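Local coordinates for protein bifunctional cytochrome P450/NADPH--P450 reductase (Deinococcus aerius, PDB 7F3H) that probably catalyses NADPH-dependent hydroxylation as a self-sufficient cytochrome P450, its heme domain activating oxygen at the iron with electrons from the fused reductase, at residues 51-57 / 355-360; 59-63 / 391-395. Numbering follows the deposited sequence.

The two contacts lie side by side in the cytochrome P450 heme domain, their centres about 15 Å apart. Strand 51-56 of contact 1 runs almost directly into helix 59-65 of contact 2. Along the chain the segments alternate, 51-57, 59-63, 355-360, 391-395. Contact 1 joins strands within the mixed sheet; contact 2 sets the following helix against the loop between helices 384-387 and 408-425. Val-62 bridges them, its CG2 4.0 Å from Ala-56 O and its CG1 4.3 Å from Leu-359 CD2. An N-terminal strand and helix are thereby joined to the C-terminal half of the P450 domain near the heme, about 7 Å from the Leu-359 side chain.

Contact 1 (51-57 / 355-360)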
loop_
_atom_site.group_PDB
_atom_site.type_symbol
_atom_site.label_atom_id
_atom_site.label_comp_id
_atom_site.label_asym_id
_atom_site.label_seq_id
_atom_site.Cartn_x
_atom_site.Cartn_y
_atom_site.Cartn_z
ATOM N N ARG A 51 -27.067 -3.615 -1.691
ATOM C CA ARG A 51 -26.270 -3.386 -2.894
ATOM C C ARG A 51 -25.892 -4.608 -3.730
ATOM O O ARG A 51 -25.947 -5.771 -3.325
ATOM C CB ARG A 51 -24.928 -2.784 -2.579
ATOM C CG ARG A 51 -24.602 -1.374 -2.694
ATOM C CD ARG A 51 -23.204 -1.860 -2.482
ATOM N NE ARG A 51 -22.190 -1.592 -3.482
ATOM C CZ ARG A 51 -20.911 -1.909 -3.297
ATOM N NH1 ARG A 51 -20.514 -2.495 -2.169
ATOM N NH2 ARG A 51 -20.044 -1.703 -4.280
ATOM N N THR A 52 -25.447 -4.255 -4.944
ATOM C CA THR A 52 -24.746 -5.112 -5.889
ATOM C C THR A 52 -23.232 -4.932 -5.790
ATOM O O THR A 52 -22.728 -3.811 -5.933
ATOM C CB THR A 52 -25.192 -4.762 -7.313
ATOM O OG1 THR A 52 -26.610 -4.957 -7.432
ATOM C CG2 THR A 52 -24.434 -5.632 -8.333
ATOM N N LEU A 53 -22.497 -6.037 -5.600
ATOM C CA LEU A 53 -21.035 -6.006 -5.660
ATOM C C LEU A 53 -20.585 -6.656 -6.966
ATOM O O LEU A 53 -21.039 -7.755 -7.302
ATOM C CB LEU A 53 -20.386 -6.699 -4.450
ATOM C CG LEU A 53 -18.850 -6.615 -4.240
ATOM C CD1 LEU A 53 -18.360 -5.181 -4.018
ATOM C CD2 LEU A 53 -18.401 -7.471 -3.057
ATOM N N ILE A 54 -19.754 -5.947 -7.740
ATOM C CA ILE A 54 -19.232 -6.457 -9.005
ATOM C C ILE A 54 -17.716 -6.542 -8.902
ATOM O O ILE A 54 -17.070 -5.599 -8.419
ATOM C CB ILE A 54 -19.668 -5.580 -10.191
ATOM C CG1 ILE A 54 -21.193 -5.439 -10.163
ATOM C CG2 ILE A 54 -19.182 -6.164 -11.515
ATOM C CD1 ILE A 54 -21.748 -4.639 -11.283
ATOM N N GLN A 55 -17.155 -7.681 -9.342
ATOM C CA GLN A 55 -15.712 -7.935 -9.339
ATOM C C GLN A 55 -15.192 -8.167 -10.761
ATOM O O GLN A 55 -15.755 -8.986 -11.502
ATOM C CB GLN A 55 -15.378 -9.145 -8.458
ATOM C CG GLN A 55 -15.686 -8.951 -6.966
ATOM C CD GLN A 55 -14.642 -8.129 -6.251
ATOM O OE1 GLN A 55 -13.546 -7.894 -6.766
ATOM N NE2 GLN A 55 -14.960 -7.715 -5.043
ATOM N N ALA A 56 -14.117 -7.452 -11.140
ATOM C CA ALA A 56 -13.556 -7.555 -12.486
ATOM C C ALA A 56 -12.078 -7.900 -12.463
ATOM O O ALA A 56 -11.308 -7.283 -11.725
ATOM C CB ALA A 56 -13.716 -6.267 -13.249
ATOM N N TYR A 57 -11.679 -8.821 -13.353
ATOM C CA TYR A 57 -10.319 -9.354 -13.408
ATOM C C TYR A 57 -9.855 -9.769 -14.815
ATOM O O TYR A 57 -8.675 -10.087 -14.996
ATOM C CB TYR A 57 -10.202 -10.508 -12.391
ATOM C CG TYR A 57 -11.318 -11.528 -12.489
ATOM C CD1 TYR A 57 -12.543 -11.289 -11.850
ATOM C CD2 TYR A 57 -11.153 -12.735 -13.169
ATOM C CE1 TYR A 57 -13.578 -12.178 -11.941
ATOM C CE2 TYR A 57 -12.195 -13.647 -13.244
ATOM C CZ TYR A 57 -13.402 -13.354 -12.633
ATOM O OH TYR A 57 -14.442 -14.246 -12.686
ATOM N N GLN A 355 -22.802 2.653 -10.599
ATOM C CA GLN A 355 -22.403 1.326 -10.138
ATOM C C GLN A 355 -20.884 1.263 -9.961
ATOM O O GLN A 355 -20.134 1.726 -10.826
ATOM C CB GLN A 355 -22.876 0.262 -11.137
ATOM C CG GLN A 355 -22.472 -1.152 -10.803
ATOM C CD GLN A 355 -22.983 -1.624 -9.431
ATOM O OE1 GLN A 355 -24.197 -1.617 -9.159
ATOM N NE2 GLN A 355 -22.058 -2.070 -8.581
ATOM N N GLN A 356 -20.439 0.770 -8.802
ATOM C CA GLN A 356 -19.024 0.477 -8.554
ATOM C C GLN A 356 -18.621 -0.852 -9.190
ATOM O O GLN A 356 -19.364 -1.839 -9.118
ATOM C CB GLN A 356 -18.743 0.375 -7.051
ATOM C CG GLN A 356 -18.595 1.681 -6.317
ATOM C CD GLN A 356 -18.202 1.469 -4.879
ATOM O OE1 GLN A 356 -17.069 1.104 -4.584
ATOM N NE2 GLN A 356 -19.150 1.655 -3.974
ATOM N N VAL A 357 -17.422 -0.899 -9.759
ATOM C CA VAL A 357 -16.794 -2.150 -10.190
ATOM C C VAL A 357 -15.441 -2.253 -9.511
ATOM O O VAL A 357 -14.605 -1.349 -9.646
ATOM C CB VAL A 357 -16.636 -2.235 -11.711
ATOM C CG1 VAL A 357 -16.002 -3.584 -12.090
ATOM C CG2 VAL A 357 -17.976 -2.040 -12.375
ATOM N N ALA A 358 -15.274 -3.281 -8.682
ATOM C CA ALA A 358 -13.998 -3.528 -8.029
ATOM C C ALA A 358 -13.032 -4.225 -8.988
ATOM O O ALA A 358 -13.403 -5.192 -9.667
ATOM C CB ALA A 358 -14.215 -4.349 -6.752
ATOM N N LEU A 359 -11.791 -3.741 -9.045
ATOM C CA LEU A 359 -10.725 -4.476 -9.728
ATOM C C LEU A 359 -10.194 -5.574 -8.810
ATOM O O LEU A 359 -9.550 -5.288 -7.789
ATOM C CB LEU A 359 -9.594 -3.549 -10.159
ATOM C CG LEU A 359 -9.913 -2.218 -10.831
ATOM C CD1 LEU A 359 -8.634 -1.533 -11.210
ATOM C CD2 LEU A 359 -10.735 -2.453 -12.063
ATOM N N LEU A 360 -10.393 -6.832 -9.194
ATOM C CA LEU A 360 -9.952 -7.956 -8.358
ATOM C C LEU A 360 -8.471 -8.244 -8.640
ATOM O O LEU A 360 -8.101 -9.177 -9.357
ATOM C CB LEU A 360 -10.859 -9.161 -8.598
ATOM C CG LEU A 360 -10.657 -10.373 -7.702
ATOM C CD1 LEU A 360 -10.826 -10.029 -6.202
ATOM C CD2 LEU A 360 -11.611 -11.483 -8.144
HETATM O O HOH W 1 -18.847 -3.498 -6.592
#
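Two parallel strands, 51-56 and 356-359, pair here, with Gln-55 beside Ala-358 and Ala-56 beside Leu-359. Ala-358 N donates to Ile-54 O (2.9 Å), Ala-56 N to Ala-358 O (2.8 Å) and Leu-360 N to Ala-56 O (2.7 Å), so the ladder runs on to the N-cap of helix 361-365. At the other end the backbones part, and Thr-52 and Gln-355 have CA atoms 8.1 Å apart. A side chain spans the gap: with chi1 t and chi2 p, Gln-355 curls back so that its NE2 donates both to Thr-52 O (3.2 Å) and to its neighbour Gln-356 O (2.8 Å). Water 1 supplies another bridge, accepting from Ile-54 N (2.9 Å) and donating to Gln-356 O (3.1 Å). Ile-54, chi1 m and chi2 t, lays its CD1 3.6 Å from Gln-355 CG. Val-357, chi1 t, sets CG1 3.7 Å from Ala-56 CB and 4.1 Å from Ile-54 CG2; Leu-65 of helix 59-65 packs on this same face. Leu-360 (t, p) places CD2 3.8 Å from Tyr-57 CD1 against helix 28-38, where Leu-360 touches Phe-32 and Ala-36, while the Tyr-57 hydroxyl is hydrogen-bonded to Ile-39 O. With 43-48 and 336-339 as its antiparallel neighbours, this parallel pair lies inside the mixed sheet characteristic of the P450 fold.

Contact 2 (59-63 / 391-395); sequences PNLVA and HPAAY
Build 59-63 as the first turn of a right-handed helix, closed by Ala-63 N to Pro-59 O at 2.9 Å, and 391-395 as a loop opening with a type I turn, Ala-394 N to His-391 O at 3.2 Å. Pro-59 and Ala-394 have CA atoms 5.3 Å apart, Ala-63 and Ala-393 5.2 Å. Pro-59 sets CB over the face of the His-391 ring, 3.5 Å from its centroid, a CH-pi contact. Asn-60, chi1 m, brings OD1 to the ring edge, accepting from His-391 NE2 at 3.1 Å. The His-391 rotamer, chi1 t with chi2 near -52°, also lets ND1 accept from Ala-393 N (3.0 Å). Val-62, chi1 t, rests CG1 3.6 Å from Ala-393 O; Ala-63 CB meets Ala-393 CB at 3.7 Å. A histidine hydrogen-bonded through both nitrogens thus holds a helix N-terminus to a turn in the loop before helix 408-425, consistent with the P450 meander. Leu-364 of helix 361-365 touches both Val-62 and Ala-394, and Tyr-395 leads to helix 317-329.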
loop_
_atom_site.group_PDB
_atom_site.type_symbol
_atom_site.label_atom_id
_atom_site.label_comp_id
_atom_site.label_asym_id
_atom_site.label_seq_id
_atom_site.Cartn_x
_atom_site.Cartn_y
_atom_site.Cartn_z
ATOM N N PRO A 59 -8.312 -9.065 -18.228
ATOM C CA PRO A 59 -7.446 -7.926 -18.598
ATOM C C PRO A 59 -8.087 -6.954 -19.586
ATOM O O PRO A 59 -7.947 -5.738 -19.414
ATOM C CB PRO A 59 -6.193 -8.603 -19.182
ATOM C CG PRO A 59 -6.191 -10.006 -18.594
ATOM C CD PRO A 59 -7.663 -10.368 -18.467
ATOM N N ASN A 60 -8.870 -7.423 -20.556
ATOM C CA ASN A 60 -9.428 -6.445 -21.491
ATOM C C ASN A 60 -10.566 -5.641 -20.856
ATOM O O ASN A 60 -10.675 -4.411 -21.076
ATOM C CB ASN A 60 -9.915 -7.153 -22.742
ATOM C CG ASN A 60 -8.807 -7.842 -23.487
ATOM O OD1 ASN A 60 -7.708 -7.293 -23.673
ATOM N ND2 ASN A 60 -9.081 -9.069 -23.921
ATOM N N LEU A 61 -11.417 -6.323 -20.064
ATOM C CA LEU A 61 -12.451 -5.636 -19.284
ATOM C C LEU A 61 -11.819 -4.603 -18.383
ATOM O O LEU A 61 -12.275 -3.456 -18.331
ATOM C CB LEU A 61 -13.280 -6.632 -18.453
ATOM C CG LEU A 61 -14.181 -7.632 -19.217
ATOM C CD1 LEU A 61 -15.007 -8.528 -18.276
ATOM C CD2 LEU A 61 -15.083 -6.911 -20.232
ATOM N N VAL A 62 -10.714 -4.964 -17.734
ATOM C CA VAL A 62 -10.091 -4.019 -16.827
ATOM C C VAL A 62 -9.542 -2.835 -17.600
ATOM O O VAL A 62 -9.650 -1.691 -17.142
ATOM C CB VAL A 62 -8.986 -4.689 -15.995
ATOM C CG1 VAL A 62 -8.182 -3.618 -15.289
ATOM C CG2 VAL A 62 -9.594 -5.627 -14.975
ATOM N N ALA A 63 -8.991 -3.069 -18.798
ATOM C CA ALA A 63 -8.616 -1.948 -19.662
ATOM C C ALA A 63 -9.789 -0.993 -19.844
ATOM O O ALA A 63 -9.641 0.234 -19.745
ATOM C CB ALA A 63 -8.128 -2.451 -21.018
ATOM N N HIS A 391 0.618 -7.501 -20.729
ATOM C CA HIS A 391 -0.657 -6.858 -21.023
ATOM C C HIS A 391 -0.704 -5.515 -20.306
ATOM O O HIS A 391 -0.480 -5.465 -19.086
ATOM C CB HIS A 391 -1.827 -7.734 -20.580
ATOM C CG HIS A 391 -3.166 -7.252 -21.053
ATOM N ND1 HIS A 391 -3.610 -5.956 -20.866
ATOM C CD2 HIS A 391 -4.158 -7.896 -21.712
ATOM C CE1 HIS A 391 -4.821 -5.828 -21.379
ATOM N NE2 HIS A 391 -5.176 -6.988 -21.901
ATOM N N PRO A 392 -0.988 -4.415 -21.015
ATOM C CA PRO A 392 -0.893 -3.073 -20.398
ATOM C C PRO A 392 -1.920 -2.796 -19.329
ATOM O O PRO A 392 -1.801 -1.773 -18.645
ATOM C CB PRO A 392 -1.080 -2.118 -21.583
ATOM C CG PRO A 392 -0.694 -2.957 -22.804
ATOM C CD PRO A 392 -1.153 -4.351 -22.477
ATOM N N ALA A 393 -2.907 -3.660 -19.133
ATOM C CA ALA A 393 -3.916 -3.409 -18.116
ATOM C C ALA A 393 -3.933 -4.490 -17.046
ATOM O O ALA A 393 -4.853 -4.507 -16.226
ATOM C CB ALA A 393 -5.305 -3.268 -18.741
ATOM N N ALA A 394 -2.936 -5.380 -17.019
ATOM C CA ALA A 394 -2.962 -6.528 -16.117
ATOM C C ALA A 394 -2.052 -6.375 -14.899
ATOM O O ALA A 394 -1.844 -7.354 -14.167
ATOM C CB ALA A 394 -2.622 -7.828 -16.886
ATOM N N TYR A 395 -1.454 -5.200 -14.691
ATOM C CA TYR A 395 -0.549 -4.967 -13.561
ATOM C C TYR A 395 -0.836 -3.584 -12.987
ATOM O O TYR A 395 -0.360 -2.570 -13.511
ATOM C CB TYR A 395 0.896 -5.095 -14.004
ATOM C CG TYR A 395 1.906 -5.077 -12.893
ATOM C CD1 TYR A 395 1.892 -6.058 -11.904
ATOM C CD2 TYR A 395 2.903 -4.101 -12.843
ATOM C CE1 TYR A 395 2.826 -6.055 -10.870
ATOM C CE2 TYR A 395 3.834 -4.097 -11.826
ATOM C CZ TYR A 395 3.786 -5.081 -10.844
ATOM O OH TYR A 395 4.697 -5.126 -9.831
#